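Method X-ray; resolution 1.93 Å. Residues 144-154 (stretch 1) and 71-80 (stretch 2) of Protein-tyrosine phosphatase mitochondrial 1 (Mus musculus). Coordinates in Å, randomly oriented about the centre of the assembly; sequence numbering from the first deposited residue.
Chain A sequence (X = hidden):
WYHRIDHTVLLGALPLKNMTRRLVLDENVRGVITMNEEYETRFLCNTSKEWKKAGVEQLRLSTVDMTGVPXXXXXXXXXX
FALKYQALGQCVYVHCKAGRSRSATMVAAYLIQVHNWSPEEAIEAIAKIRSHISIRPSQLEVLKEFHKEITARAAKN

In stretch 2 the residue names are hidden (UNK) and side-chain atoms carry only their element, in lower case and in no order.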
ATOM      1  N   LYS A 144     -13.259  -3.012  -7.659  1.00 35.62           N
ATOM      2  CA  LYS A 144     -13.948  -3.498  -8.858  1.00 41.96           C
ATOM      3  C   LYS A 144     -13.787  -2.541 -10.036  1.00 44.00           C
ATOM      4  O   LYS A 144     -13.576  -2.975 -11.177  1.00 42.84           O
ATOM      5  CB  LYS A 144     -15.437  -3.719  -8.579  1.00 49.24           C
ATOM      6  CG  LYS A 144     -15.780  -5.053  -7.932  1.00 57.46           C
ATOM      7  CD  LYS A 144     -17.285  -5.314  -8.016  1.00 67.41           C
ATOM      8  CE  LYS A 144     -17.642  -6.753  -7.659  1.00 71.95           C
ATOM      9  NZ  LYS A 144     -17.286  -7.097  -6.256  1.00 72.09           N
ATOM     10  N   GLU A 145     -13.911  -1.242  -9.773  1.00 44.26           N
ATOM     11  CA  GLU A 145     -13.752  -0.242 -10.829  1.00 48.88           C
ATOM     12  C   GLU A 145     -12.293  -0.203 -11.277  1.00 44.42           C
ATOM     13  O   GLU A 145     -11.991  -0.052 -12.466  1.00 43.89           O
ATOM     14  CB  GLU A 145     -14.190   1.144 -10.348  1.00 52.01           C
ATOM     15  CG  GLU A 145     -15.681   1.281 -10.063  1.00 60.20           C
ATOM     16  CD  GLU A 145     -16.488   1.644 -11.300  1.00 73.55           C
ATOM     17  OE1 GLU A 145     -16.244   1.051 -12.374  1.00 74.36           O
ATOM     18  OE2 GLU A 145     -17.374   2.521 -11.196  1.00 81.60           O
ATOM     19  N   PHE A 146     -11.387  -0.348 -10.314  1.00 40.36           N
ATOM     20  CA  PHE A 146      -9.960  -0.360 -10.611  1.00 42.75           C
ATOM     21  C   PHE A 146      -9.637  -1.536 -11.532  1.00 44.99           C
ATOM     22  O   PHE A 146      -8.859  -1.403 -12.479  1.00 45.59           O
ATOM     23  CB  PHE A 146      -9.138  -0.443  -9.315  1.00 38.03           C
ATOM     24  CG  PHE A 146      -7.653  -0.332  -9.529  1.00 41.19           C
ATOM     25  CD1 PHE A 146      -6.875  -1.467  -9.688  1.00 39.30           C
ATOM     26  CD2 PHE A 146      -7.039   0.907  -9.574  1.00 39.68           C
ATOM     27  CE1 PHE A 146      -5.512  -1.367  -9.881  1.00 37.80           C
ATOM     28  CE2 PHE A 146      -5.681   1.015  -9.769  1.00 39.52           C
ATOM     29  CZ  PHE A 146      -4.914  -0.124  -9.926  1.00 36.41           C
ATOM     30  N   HIS A 147     -10.252  -2.680 -11.245  1.00 45.27           N
ATOM     31  CA  HIS A 147     -10.096  -3.886 -12.050  1.00 48.34           C
ATOM     32  C   HIS A 147     -10.551  -3.669 -13.498  1.00 52.72           C
ATOM     33  O   HIS A 147      -9.898  -4.124 -14.435  1.00 53.57           O
ATOM     34  CB  HIS A 147     -10.874  -5.040 -11.414  1.00 52.41           C
ATOM     35  CG  HIS A 147     -10.655  -6.361 -12.084  1.00 56.83           C
ATOM     36  ND1 HIS A 147     -11.659  -7.036 -12.745  1.00 65.64           N
ATOM     37  CD2 HIS A 147      -9.547  -7.131 -12.197  1.00 55.02           C
ATOM     38  CE1 HIS A 147     -11.178  -8.166 -13.234  1.00 66.08           C
ATOM     39  NE2 HIS A 147      -9.899  -8.248 -12.914  1.00 57.50           N
ATOM     40  N   LYS A 148     -11.667  -2.972 -13.675  1.00 54.14           N
ATOM     41  CA  LYS A 148     -12.165  -2.664 -15.012  1.00 55.72           C
ATOM     42  C   LYS A 148     -11.227  -1.738 -15.783  1.00 51.64           C
ATOM     43  O   LYS A 148     -11.019  -1.916 -16.985  1.00 53.92           O
ATOM     44  CB  LYS A 148     -13.561  -2.042 -14.932  1.00 65.59           C
ATOM     45  CG  LYS A 148     -14.639  -2.987 -14.434  1.00 71.06           C
ATOM     46  CD  LYS A 148     -15.999  -2.306 -14.420  1.00 77.71           C
ATOM     47  CE  LYS A 148     -17.074  -3.228 -13.868  1.00 81.12           C
ATOM     48  NZ  LYS A 148     -18.421  -2.593 -13.905  1.00 84.91           N
ATOM     49  N   GLU A 149     -10.676  -0.743 -15.094  1.00 44.52           N
ATOM     50  CA  GLU A 149      -9.757   0.209 -15.711  1.00 50.12           C
ATOM     51  C   GLU A 149      -8.458  -0.467 -16.126  1.00 52.59           C
ATOM     52  O   GLU A 149      -7.915  -0.192 -17.202  1.00 53.65           O
ATOM     53  CB  GLU A 149      -9.450   1.368 -14.761  1.00 52.77           C
ATOM     54  CG  GLU A 149     -10.608   2.331 -14.559  1.00 62.25           C
ATOM     55  CD  GLU A 149     -10.204   3.560 -13.766  1.00 63.63           C
ATOM     56  OE1 GLU A 149      -9.160   3.508 -13.091  1.00 66.83           O
ATOM     57  OE2 GLU A 149     -10.928   4.575 -13.817  1.00 66.22           O
ATOM     58  N   ILE A 150      -7.967  -1.351 -15.264  1.00 49.74           N
ATOM     59  CA  ILE A 150      -6.746  -2.104 -15.528  1.00 52.89           C
ATOM     60  C   ILE A 150      -6.896  -2.963 -16.773  1.00 54.89           C
ATOM     61  O   ILE A 150      -5.993  -3.025 -17.611  1.00 60.71           O
ATOM     62  CB  ILE A 150      -6.386  -3.016 -14.332  1.00 53.17           C
ATOM     63  CG1 ILE A 150      -5.876  -2.177 -13.160  1.00 51.33           C
ATOM     64  CG2 ILE A 150      -5.378  -4.078 -14.747  1.00 56.26           C
ATOM     65  CD1 ILE A 150      -4.996  -1.016 -13.569  1.00 49.91           C
ATOM     66  N   THR A 151      -8.042  -3.622 -16.888  1.00 53.24           N
ATOM     67  CA  THR A 151      -8.331  -4.474 -18.033  1.00 58.11           C
ATOM     68  C   THR A 151      -8.405  -3.669 -19.333  1.00 60.16           C
ATOM     69  O   THR A 151      -7.871  -4.085 -20.364  1.00 58.69           O
ATOM     70  CB  THR A 151      -9.656  -5.234 -17.825  1.00 61.83           C
ATOM     71  OG1 THR A 151      -9.601  -5.953 -16.585  1.00 61.89           O
ATOM     72  CG2 THR A 151      -9.901  -6.208 -18.966  1.00 61.91           C
ATOM     73  N   ALA A 152      -9.064  -2.516 -19.277  1.00 59.28           N
ATOM     74  CA  ALA A 152      -9.236  -1.671 -20.453  1.00 65.31           C
ATOM     75  C   ALA A 152      -7.917  -1.048 -20.906  1.00 66.35           C
ATOM     76  O   ALA A 152      -7.700  -0.829 -22.099  1.00 64.44           O
ATOM     77  CB  ALA A 152     -10.275  -0.592 -20.186  1.00 68.02           C
ATOM     78  N   ARG A 153      -7.037  -0.758 -19.953  1.00 68.53           N
ATOM     79  CA  ARG A 153      -5.731  -0.204 -20.284  1.00 74.11           C
ATOM     80  C   ARG A 153      -4.866  -1.300 -20.890  1.00 77.05           C
ATOM     81  O   ARG A 153      -4.031  -1.042 -21.762  1.00 77.30           O
ATOM     82  CB  ARG A 153      -5.060   0.391 -19.046  1.00 76.08           C
ATOM     83  CG  ARG A 153      -4.359   1.719 -19.298  1.00 84.11           C
ATOM     84  CD  ARG A 153      -3.857   2.339 -18.000  1.00 88.60           C
ATOM     85  NE  ARG A 153      -4.888   2.360 -16.963  1.00 93.05           N
ATOM     86  CZ  ARG A 153      -5.791   3.326 -16.821  1.00 95.17           C
ATOM     87  NH1 ARG A 153      -5.798   4.359 -17.653  1.00 98.58           N
ATOM     88  NH2 ARG A 153      -6.690   3.260 -15.849  1.00 92.70           N
ATOM     89  N   ALA A 154      -5.086  -2.529 -20.429  1.00 75.62           N
ATOM     90  CA  ALA A 154      -4.366  -3.691 -20.935  1.00 72.32           C
ATOM     91  C   ALA A 154      -4.725  -3.993 -22.389  1.00 69.42           C
ATOM     92  O   ALA A 154      -3.873  -4.426 -23.167  1.00 69.56           O
ATOM     93  CB  ALA A 154      -4.632  -4.908 -20.055  1.00 70.19           C
ATOM     94  N   UNK A  71      -9.288   7.838  -4.202  1.00 49.52           N
ATOM     95  CA  UNK A  71      -9.914   7.886  -5.509  1.00 49.45           C
ATOM     96  C   UNK A  71      -9.212   6.866  -6.394  1.00 47.51           C
ATOM     97  O   UNK A  71      -8.129   6.382  -6.060  1.00 46.04           O
ATOM     98  c   UNK A  71      -9.761   9.264  -6.157  1.00 54.09           C
ATOM     99  c   UNK A  71     -10.557  10.312  -5.389  1.00 55.81           C
ATOM    100  o   UNK A  71      -8.373   9.628  -6.170  1.00 53.20           O
ATOM    101  N   UNK A  72      -9.835   6.537  -7.518  1.00 46.39           N
ATOM    102  CA  UNK A  72      -9.194   5.704  -8.526  1.00 49.53           C
ATOM    103  C   UNK A  72      -7.829   6.285  -8.872  1.00 49.14           C
ATOM    104  O   UNK A  72      -6.844   5.561  -8.973  1.00 48.33           O
ATOM    105  c   UNK A  72     -10.904   4.412 -10.081  1.00 53.52           C
ATOM    106  c   UNK A  72     -10.755   3.346  -9.003  1.00 47.69           C
ATOM    107  c   UNK A  72     -10.055   5.656  -9.791  1.00 47.81           C
ATOM    108  c   UNK A  72     -12.375   4.783 -10.307  1.00 53.21           C
ATOM    109  N   UNK A  73      -7.792   7.601  -9.060  1.00 52.94           N
ATOM    110  CA  UNK A  73      -6.578   8.295  -9.475  1.00 55.66           C
ATOM    111  C   UNK A  73      -5.445   8.100  -8.475  1.00 53.35           C
ATOM    112  O   UNK A  73      -4.287   7.940  -8.859  1.00 51.05           O
ATOM    113  c   UNK A  73      -6.858   9.779  -9.674  1.00 56.01           C
ATOM    114  N   UNK A  74      -5.786   8.118  -7.190  1.00 50.60           N
ATOM    115  CA  UNK A  74      -4.792   7.960  -6.138  1.00 48.51           C
ATOM    116  C   UNK A  74      -4.409   6.500  -5.921  1.00 46.20           C
ATOM    117  O   UNK A  74      -3.308   6.198  -5.462  1.00 44.23           O
ATOM    118  c   UNK A  74      -5.136  10.128  -4.864  1.00 50.39           C
ATOM    119  o   UNK A  74      -5.818  10.839  -4.127  1.00 54.58           O
ATOM    120  n   UNK A  74      -4.250  10.629  -5.721  1.00 46.34           N
ATOM    121  c   UNK A  74      -5.271   8.612  -4.838  1.00 50.10           C
ATOM    122  N   UNK A  75      -5.327   5.601  -6.265  1.00 44.44           N
ATOM    123  CA  UNK A  75      -5.038   4.175  -6.300  1.00 42.38           C
ATOM    124  C   UNK A  75      -3.980   3.905  -7.368  1.00 40.89           C
ATOM    125  O   UNK A  75      -3.033   3.149  -7.143  1.00 36.67           O
ATOM    126  c   UNK A  75      -8.290   2.088  -5.752  1.00 41.31           C
ATOM    127  c   UNK A  75      -6.384   2.626  -4.189  1.00 42.14           C
ATOM    128  c   UNK A  75      -6.314   3.390  -6.609  1.00 47.36           C
ATOM    129  c   UNK A  75      -6.782   2.310  -5.628  1.00 47.16           C
ATOM    130  N   UNK A  76      -4.148   4.529  -8.534  1.00 42.30           N
ATOM    131  CA  UNK A  76      -3.165   4.419  -9.609  1.00 45.40           C
ATOM    132  C   UNK A  76      -1.844   5.062  -9.201  1.00 42.92           C
ATOM    133  O   UNK A  76      -0.769   4.555  -9.524  1.00 39.32           O
ATOM    134  c   UNK A  76      -4.642   4.207 -11.666  1.00 49.71           C
ATOM    135  c   UNK A  76      -3.681   5.064 -10.902  1.00 48.22           C
ATOM    136  c   UNK A  76      -4.442   3.103 -12.425  1.00 50.40           C
ATOM    137  c   UNK A  76      -6.591   3.540 -12.444  1.00 49.96           C
ATOM    138  n   UNK A  76      -5.997   4.454 -11.697  1.00 50.02           N
ATOM    139  n   UNK A  76      -5.670   2.709 -12.898  1.00 48.58           N
ATOM    140  N   UNK A  77      -1.925   6.182  -8.489  1.00 46.21           N
ATOM    141  CA  UNK A  77      -0.722   6.834  -7.984  1.00 48.09           C
ATOM    142  C   UNK A  77       0.047   5.889  -7.067  1.00 41.21           C
ATOM    143  O   UNK A  77       1.266   5.744  -7.184  1.00 41.70           O
ATOM    144  c   UNK A  77      -1.223  10.627  -7.268  1.00 67.40           C
ATOM    145  n   UNK A  77      -1.315  13.119  -7.322  1.00 77.09           N
ATOM    146  c   UNK A  77      -1.068   8.124  -7.237  1.00 52.33           C
ATOM    147  c   UNK A  77      -1.062   9.367  -8.106  1.00 60.95           C
ATOM    148  c   UNK A  77      -1.169  11.877  -8.134  1.00 73.72           C
ATOM    149  N   UNK A  78      -0.677   5.240  -6.163  1.00 36.81           N
ATOM    150  CA  UNK A  78      -0.073   4.314  -5.222  1.00 36.19           C
ATOM    151  C   UNK A  78       0.565   3.139  -5.931  1.00 36.08           C
ATOM    152  O   UNK A  78       1.687   2.744  -5.623  1.00 36.18           O
ATOM    153  N   UNK A  79      -0.151   2.584  -6.903  1.00 36.71           N
ATOM    154  CA  UNK A  79       0.338   1.425  -7.631  1.00 33.09           C
ATOM    155  C   UNK A  79       1.563   1.768  -8.486  1.00 37.39           C
ATOM    156  O   UNK A  79       2.553   1.037  -8.482  1.00 40.85           O
ATOM    157  c   UNK A  79      -1.914   0.302  -7.587  1.00 34.52           C
ATOM    158  c   UNK A  79      -0.231  -0.324  -9.354  1.00 37.36           C
ATOM    159  c   UNK A  79      -0.781   0.800  -8.491  1.00 37.49           C
ATOM    160  N   UNK A  80       1.499   2.882  -9.209  1.00 35.46           N
ATOM    161  CA  UNK A  80       2.634   3.320 -10.017  1.00 41.86           C
ATOM    162  C   UNK A  80       3.854   3.610  -9.145  1.00 39.04           C
ATOM    163  O   UNK A  80       4.989   3.410  -9.566  1.00 39.71           O
ATOM    164  n   UNK A  80       0.533   2.290 -13.097  1.00 57.27           N
ATOM    165  c   UNK A  80       1.505   3.162 -12.843  1.00 60.42           C
ATOM    166  c   UNK A  80       1.167   4.290 -11.882  1.00 56.13           C
ATOM    167  o   UNK A  80       2.623   3.080 -13.360  1.00 63.98           O
ATOM    168  c   UNK A  80       2.268   4.548 -10.856  1.00 50.21           C
TER

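Position 71 has three side-chain atoms: one carbon carrying an oxygen and a second carbon. It touches nothing on stretch 1. The branched hydroxyl marks threonine, T71. It is the N-cap of the helix that follows, and its OG1 accepts from the backbone N of position 74 at 3.2 Å.

Position 72 has four carbons, forked at the second. The CA-to-CB bond points toward stretch 1, and the side chain meets E145, F146 and E149. This is leucine, L72. Its CD1 lies 4.1 Å from F146 CB, near the plane of the F146 ring, and its CD2 lies 4.1 Å from E145 CB.

Position 73 has a single carbon, which points away from stretch 1. It is alanine, A73.

Position 74 has two carbons, the second carrying one oxygen and one nitrogen. The short amide is out of reach of stretch 1. It is asparagine, N74.

Position 75 has four carbons, forked at the second. Its CB lies 3.9 Å from F146 CD2. It is a second leucine, L75.

Position 76 has one carbon, then a five-membered ring of three carbons and two nitrogens. The ring reaches F146, E149, I150 and R153. Only histidine has this ring, so this is H76. Its ND1 donates a weak hydrogen bond to L72 O at 3.1 Å, one turn back. The second nitrogen, NE2, lies 3.2 Å from R153 NH2 and 3.8 Å from I150 CD1.

Position 77 has four carbons in a row ending in nitrogen. The extended chain does not reach stretch 1. It is lysine, K77.

Position 78 has no side-chain atoms and does not touch stretch 1. It is glycine, G78.

Position 79 has three carbons, one carrying the other two, and they meet the F146 ring. A branch at CB with nothing beyond it is valine, V79. Its CG2 lies 3.8 Å from F146 CZ.

Position 80 has three carbons, the third carrying one oxygen and one nitrogen. It makes no contact with stretch 1. It is glutamine, Q80.

The two helices cross at -66°, with axes 10.6 Å apart at closest approach. Each sends one ring into the other. F146 sits among L72, L75, H76 and V79. L75 and H76 come three and four residues after L72, and V79 seven after it, so all four lie on one side of their helix. H76 sits among F146, E149, I150 and R153. The two rings meet obliquely, with centroids 4.6 Å apart and planes at 37°; F146 CE2 lies over one face of the imidazole. The contact buries 375 Å².

Stretch 2 (71-80) TLANLHKGVQ
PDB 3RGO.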